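Local coordinates for alanine racemase, biosynthetic (PDB 6A2F), which belongs to the alanine racemase family of two-domain enzymes, pairing an N-terminal TIM barrel with a largely beta C-terminal domain and carrying a covalently held pyridoxal phosphate cofactor, at residues G284-V289 / A334-T339; D275-T280 / E322-G327. One frame throughout, in Å; residues are numbered along the deposited sequence.

Contact 1. Residues G284-V289 / A334-T339; sequences GTPVLV and ARACGT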
loop_
_atom_site.group_PDB
_atom_site.type_symbol
_atom_site.label_atom_id
_atom_site.label_comp_id
_atom_site.label_asym_id
_atom_site.label_seq_id
_atom_site.Cartn_x
_atom_site.Cartn_y
_atom_site.Cartn_z
ATOM N N GLY A 284 6.826 -19.838 -2.021
ATOM C CA GLY A 284 6.175 -20.395 -3.206
ATOM C C GLY A 284 5.427 -19.382 -4.061
ATOM O O GLY A 284 4.888 -19.736 -5.116
ATOM N N THR A 285 5.376 -18.132 -3.599
ATOM C CA THR A 285 4.838 -17.031 -4.396
ATOM C C THR A 285 5.727 -16.874 -5.633
ATOM O O THR A 285 6.949 -16.770 -5.509
ATOM C CB THR A 285 4.784 -15.719 -3.589
ATOM O OG1 THR A 285 3.927 -15.892 -2.458
ATOM C CG2 THR A 285 4.258 -14.576 -4.435
ATOM N N PRO A 286 5.118 -16.885 -6.831
ATOM C CA PRO A 286 5.895 -16.891 -8.069
ATOM C C PRO A 286 6.558 -15.554 -8.397
ATOM O O PRO A 286 6.042 -14.480 -8.038
ATOM C CB PRO A 286 4.849 -17.235 -9.133
ATOM C CG PRO A 286 3.567 -16.726 -8.569
ATOM C CD PRO A 286 3.668 -16.971 -7.089
ATOM N N VAL A 287 7.702 -15.642 -9.074
ATOM C CA VAL A 287 8.417 -14.480 -9.585
ATOM C C VAL A 287 9.158 -14.868 -10.874
ATOM O O VAL A 287 9.401 -16.055 -11.122
ATOM C CB VAL A 287 9.376 -13.902 -8.517
ATOM C CG1 VAL A 287 10.778 -14.484 -8.650
ATOM C CG2 VAL A 287 9.409 -12.387 -8.593
ATOM N N LEU A 288 9.494 -13.883 -11.701
ATOM C CA LEU A 288 10.331 -14.134 -12.875
ATOM C C LEU A 288 11.728 -13.543 -12.704
ATOM O O LEU A 288 11.878 -12.373 -12.356
ATOM C CB LEU A 288 9.688 -13.596 -14.156
ATOM C CG LEU A 288 8.371 -14.183 -14.675
ATOM C CD1 LEU A 288 8.152 -13.747 -16.117
ATOM C CD2 LEU A 288 8.328 -15.704 -14.575
ATOM N N VAL A 289 12.745 -14.369 -12.941
ATOM C CA VAL A 289 14.137 -13.918 -12.946
ATOM C C VAL A 289 14.712 -14.201 -14.328
ATOM O O VAL A 289 14.840 -15.359 -14.731
ATOM C CB VAL A 289 14.980 -14.606 -11.843
ATOM C CG1 VAL A 289 16.406 -14.065 -11.831
ATOM C CG2 VAL A 289 14.332 -14.427 -10.472
ATOM N N ALA A 334 -1.282 -12.413 -6.724
ATOM C CA ALA A 334 -2.286 -12.065 -5.721
ATOM C C ALA A 334 -2.958 -13.295 -5.103
ATOM O O ALA A 334 -3.211 -13.324 -3.898
ATOM C CB ALA A 334 -3.328 -11.144 -6.326
ATOM N N ARG A 335 -3.245 -14.299 -5.932
ATOM C CA ARG A 335 -3.864 -15.545 -5.469
ATOM C C ARG A 335 -2.947 -16.271 -4.484
ATOM O O ARG A 335 -3.406 -16.780 -3.463
ATOM C CB ARG A 335 -4.244 -16.445 -6.657
ATOM C CG ARG A 335 -5.128 -17.640 -6.310
ATOM C CD ARG A 335 -5.778 -18.248 -7.547
ATOM N NE ARG A 335 -4.781 -18.586 -8.566
ATOM C CZ ARG A 335 -4.199 -19.780 -8.701
ATOM N NH1 ARG A 335 -3.294 -19.968 -9.661
ATOM N NH2 ARG A 335 -4.518 -20.787 -7.889
ATOM N N ALA A 336 -1.652 -16.286 -4.785
ATOM C CA ALA A 336 -0.650 -16.867 -3.891
ATOM C C ALA A 336 -0.555 -16.103 -2.567
ATOM O O ALA A 336 -0.220 -16.682 -1.524
ATOM C CB ALA A 336 0.706 -16.912 -4.577
ATOM N N CYS A 337 -0.860 -14.807 -2.616
ATOM C CA CYS A 337 -0.796 -13.942 -1.442
ATOM C C CYS A 337 -2.115 -13.870 -0.682
ATOM O O CYS A 337 -2.240 -13.102 0.273
ATOM C CB CYS A 337 -0.330 -12.541 -1.845
ATOM S SG CYS A 337 1.415 -12.475 -2.303
ATOM N N GLY A 338 -3.091 -14.673 -1.104
ATOM C CA GLY A 338 -4.395 -14.738 -0.442
ATOM C C GLY A 338 -5.261 -13.502 -0.630
ATOM O O GLY A 338 -6.063 -13.164 0.243
ATOM N N THR A 339 -5.102 -12.834 -1.772
ATOM C CA THR A 339 -5.849 -11.613 -2.092
ATOM C C THR A 339 -6.080 -11.496 -3.609
ATOM O O THR A 339 -5.894 -12.474 -4.333
ATOM C CB THR A 339 -5.169 -10.348 -1.501
ATOM O OG1 THR A 339 -5.976 -9.195 -1.765
ATOM C CG2 THR A 339 -3.769 -10.137 -2.075
#
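The methyl of Ala336 points at the junction of Thr285 and Pro286 and meets a side-chain atom of each. Ala336 CB lies 3.9 Å from Pro286 CD, the ring carbon next to the proline nitrogen, and 4.0 Å from Thr285 OG1. These two neighbours subtend about 74° at the methyl carbon, so one small group rests against both the last loop residue, Thr285, and the first strand residue, Pro286. The two branches of Thr285 divide the work. With OG1 beside its own backbone N (chi1 -61°), Thr285 CG2 is turned away from that nitrogen and approaches Cys337 SG at 4.1 Å, a loose van der Waals contact. The approach of the hydroxyl to the Ala336 methyl is likewise plain van der Waals contact; its hydrogen bond goes to Pro282 O. Residues 286-289 form one arm of a beta hairpin with strand 292-296 in the C-terminal domain, and Ala336 is the last helical residue of helix 330-336. That helix closes in a Schellman motif: Thr339 N bonds to Ala334 O at 2.9 Å and Gly338 N to Arg335 O at 3.2 Å, with Gly338 taking the C-prime position at a phi of 71°. Cys337, the first residue to leave helical angles, thus comes at the turn out of the helix, and its side chain also touches Ala281. The helix extends the same contact one turn back, where Val333 packs on Thr285 and Glu332 on Pro286. Beyond the Schellman turn, Thr339 OG1 is hydrogen-bonded to Glu343 and to Arg279 of the second subunit.

Contact 2. Residues D275-T280 / E322-G327; sequences DGYPRT and ELWGAG. With ACT (acetate ion), chain E.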
loop_
_atom_site.group_PDB
_atom_site.type_symbol
_atom_site.label_atom_id
_atom_site.label_comp_id
_atom_site.label_asym_id
_atom_site.label_seq_id
_atom_site.Cartn_x
_atom_site.Cartn_y
_atom_site.Cartn_z
ATOM N N ASP A 275 6.906 -0.736 -1.213
ATOM C CA ASP A 275 6.686 -0.475 -2.632
ATOM C C ASP A 275 5.272 -0.887 -3.049
ATOM O O ASP A 275 4.811 -0.540 -4.134
ATOM C CB ASP A 275 7.729 -1.201 -3.478
ATOM C CG ASP A 275 9.154 -0.831 -3.093
ATOM O OD1 ASP A 275 9.506 0.374 -3.158
ATOM O OD2 ASP A 275 9.927 -1.751 -2.736
ATOM N N GLY A 276 4.587 -1.617 -2.172
ATOM C CA GLY A 276 3.239 -2.094 -2.448
ATOM C C GLY A 276 3.110 -3.607 -2.406
ATOM O O GLY A 276 1.995 -4.138 -2.378
ATOM N N TYR A 277 4.251 -4.299 -2.407
ATOM C CA TYR A 277 4.261 -5.753 -2.371
ATOM C C TYR A 277 3.650 -6.259 -1.059
ATOM O O TYR A 277 3.840 -5.639 -0.008
ATOM C CB TYR A 277 5.686 -6.294 -2.563
ATOM C CG TYR A 277 5.703 -7.672 -3.190
ATOM C CD1 TYR A 277 5.692 -7.825 -4.576
ATOM C CD2 TYR A 277 5.698 -8.820 -2.401
ATOM C CE1 TYR A 277 5.685 -9.082 -5.156
ATOM C CE2 TYR A 277 5.691 -10.080 -2.973
ATOM C CZ TYR A 277 5.684 -10.203 -4.353
ATOM O OH TYR A 277 5.676 -11.450 -4.926
ATOM N N PRO A 278 2.880 -7.363 -1.117
ATOM C CA PRO A 278 2.319 -7.915 0.128
ATOM C C PRO A 278 3.412 -8.404 1.070
ATOM O O PRO A 278 4.246 -9.218 0.667
ATOM C CB PRO A 278 1.470 -9.092 -0.358
ATOM C CG PRO A 278 1.101 -8.726 -1.758
ATOM C CD PRO A 278 2.305 -8.012 -2.312
ATOM N N ARG A 279 3.415 -7.909 2.307
ATOM C CA ARG A 279 4.432 -8.311 3.281
ATOM C C ARG A 279 4.389 -9.804 3.597
ATOM O O ARG A 279 5.436 -10.425 3.812
ATOM C CB ARG A 279 4.320 -7.512 4.580
ATOM C CG ARG A 279 5.271 -8.013 5.651
ATOM C CD ARG A 279 5.177 -7.271 6.970
ATOM N NE ARG A 279 5.964 -7.985 7.970
ATOM C CZ ARG A 279 5.493 -8.957 8.745
ATOM N NH1 ARG A 279 4.221 -9.332 8.669
ATOM N NH2 ARG A 279 6.299 -9.557 9.607
ATOM N N THR A 280 3.182 -10.367 3.627
ATOM C CA THR A 280 2.970 -11.745 4.081
ATOM C C THR A 280 3.064 -12.788 2.956
ATOM O O THR A 280 2.774 -13.966 3.174
ATOM C CB THR A 280 1.626 -11.895 4.833
ATOM O OG1 THR A 280 0.555 -11.407 4.016
ATOM C CG2 THR A 280 1.653 -11.111 6.140
ATOM N N GLU A 322 10.746 -9.721 -12.786
ATOM C CA GLU A 322 9.337 -9.353 -12.958
ATOM C C GLU A 322 8.496 -9.820 -11.766
ATOM O O GLU A 322 8.342 -11.024 -11.536
ATOM C CB GLU A 322 8.765 -9.897 -14.274
ATOM C CG GLU A 322 7.342 -9.430 -14.546
ATOM C CD GLU A 322 6.827 -9.811 -15.923
ATOM O OE1 GLU A 322 5.676 -10.291 -16.015
ATOM O OE2 GLU A 322 7.563 -9.630 -16.916
ATOM N N LEU A 323 7.971 -8.860 -11.004
ATOM C CA LEU A 323 7.077 -9.170 -9.889
ATOM C C LEU A 323 5.679 -9.457 -10.423
ATOM O O LEU A 323 4.984 -10.336 -9.915
ATOM C CB LEU A 323 7.041 -8.036 -8.852
ATOM C CG LEU A 323 8.220 -7.747 -7.907
ATOM C CD1 LEU A 323 8.885 -9.004 -7.358
ATOM C CD2 LEU A 323 9.249 -6.834 -8.556
ATOM N N TRP A 324 5.273 -8.684 -11.429
ATOM C CA TRP A 324 4.095 -8.985 -12.249
ATOM C C TRP A 324 4.083 -8.158 -13.526
ATOM O O TRP A 324 4.734 -7.117 -13.595
ATOM C CB TRP A 324 2.780 -8.813 -11.477
ATOM C CG TRP A 324 2.521 -7.450 -10.883
ATOM C CD1 TRP A 324 2.130 -6.315 -11.546
ATOM C CD2 TRP A 324 2.586 -7.102 -9.496
ATOM N NE1 TRP A 324 1.967 -5.279 -10.655
ATOM C CE2 TRP A 324 2.240 -5.733 -9.391
ATOM C CE3 TRP A 324 2.909 -7.812 -8.332
ATOM C CZ2 TRP A 324 2.208 -5.060 -8.166
ATOM C CZ3 TRP A 324 2.882 -7.138 -7.108
ATOM C CH2 TRP A 324 2.530 -5.774 -7.039
ATOM N N GLY A 325 3.352 -8.637 -14.532
ATOM C CA GLY A 325 3.251 -7.960 -15.826
ATOM C C GLY A 325 2.743 -8.864 -16.937
ATOM O O GLY A 325 1.796 -9.635 -16.745
ATOM N N ALA A 326 3.379 -8.764 -18.104
ATOM C CA ALA A 326 2.994 -9.558 -19.271
ATOM C C ALA A 326 3.479 -11.012 -19.182
ATOM O O ALA A 326 2.901 -11.900 -19.810
ATOM C CB ALA A 326 3.484 -8.900 -20.553
ATOM N N GLY A 327 4.531 -11.246 -18.400
ATOM C CA GLY A 327 5.082 -12.590 -18.228
ATOM C C GLY A 327 4.430 -13.369 -17.098
ATOM O O GLY A 327 4.248 -14.580 -17.196
HETATM C C ACT E . 9.359 -8.353 10.097
HETATM O O ACT E . 9.196 -7.312 9.418
HETATM O OXT ACT E . 8.886 -9.449 9.734
HETATM C CH3 ACT E . 10.139 -8.299 11.381
HETATM O O HOH W 1 6.101 -11.829 -7.530
#
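Tyr277 crosses toward Leu323 and Trp324 with its ring, joining the loop after strand 264-269 to the corner after strand 320-322 in the C-terminal domain, about 11 Å from a bound D-lysine. At CB the chain turns so that CG lies roughly opposite the backbone N (chi1 -152°), which carries the ring in between the two side chains. Tyr277 CD1 is 3.8 Å from Trp324 CZ3, and Tyr277 CE1 is 3.9 Å from Leu323 CD1. Leu323 and Trp324 lie on opposite sides of the tyrosine plane, and Pro278 CD sits 3.4 Å above the Tyr277 plane on the Trp324 side, near the rim. The two aromatic planes are inclined by only about 16°, and the side chains slide past each other in opposite directions. At the tip, Tyr277 OH donates to the oxygen of water 1, 2.7 Å away in the ring plane. That water donates in turn to Leu323 O. Tyr277 O is hydrogen-bonded to Lys347 of the second subunit, and Arg279 NH2 holds an acetate OXT at 2.6 Å, probably a crystallisation additive. The chemistry is thus apolar along the ring, while the water bridge gives the buried hydroxyl an acceptor and links it to the backbone at Leu323.

How the contacts relate
The centres of contacts 1 and 2 are about 8 Å apart, and their segments alternate along the chain: 275-280, 284-289, 322-327, 334-339. All four fall within the C-terminal domain of the family. Strands 286-289 and 320-322 run antiparallel in its mixed sheet, and the probable hydrogen bond from Glu322 N to Leu288 O, 2.9 Å, joins the contacts there. Side chains join them too: Val287 CG2 lies 3.6 Å from Leu323 CD1, and Thr285 CG2 lies 3.5 Å from Tyr277 OH. Strand, loop and helix end are thus packed side by side, and because both contacts touch the second subunit, they also border the dimer interface.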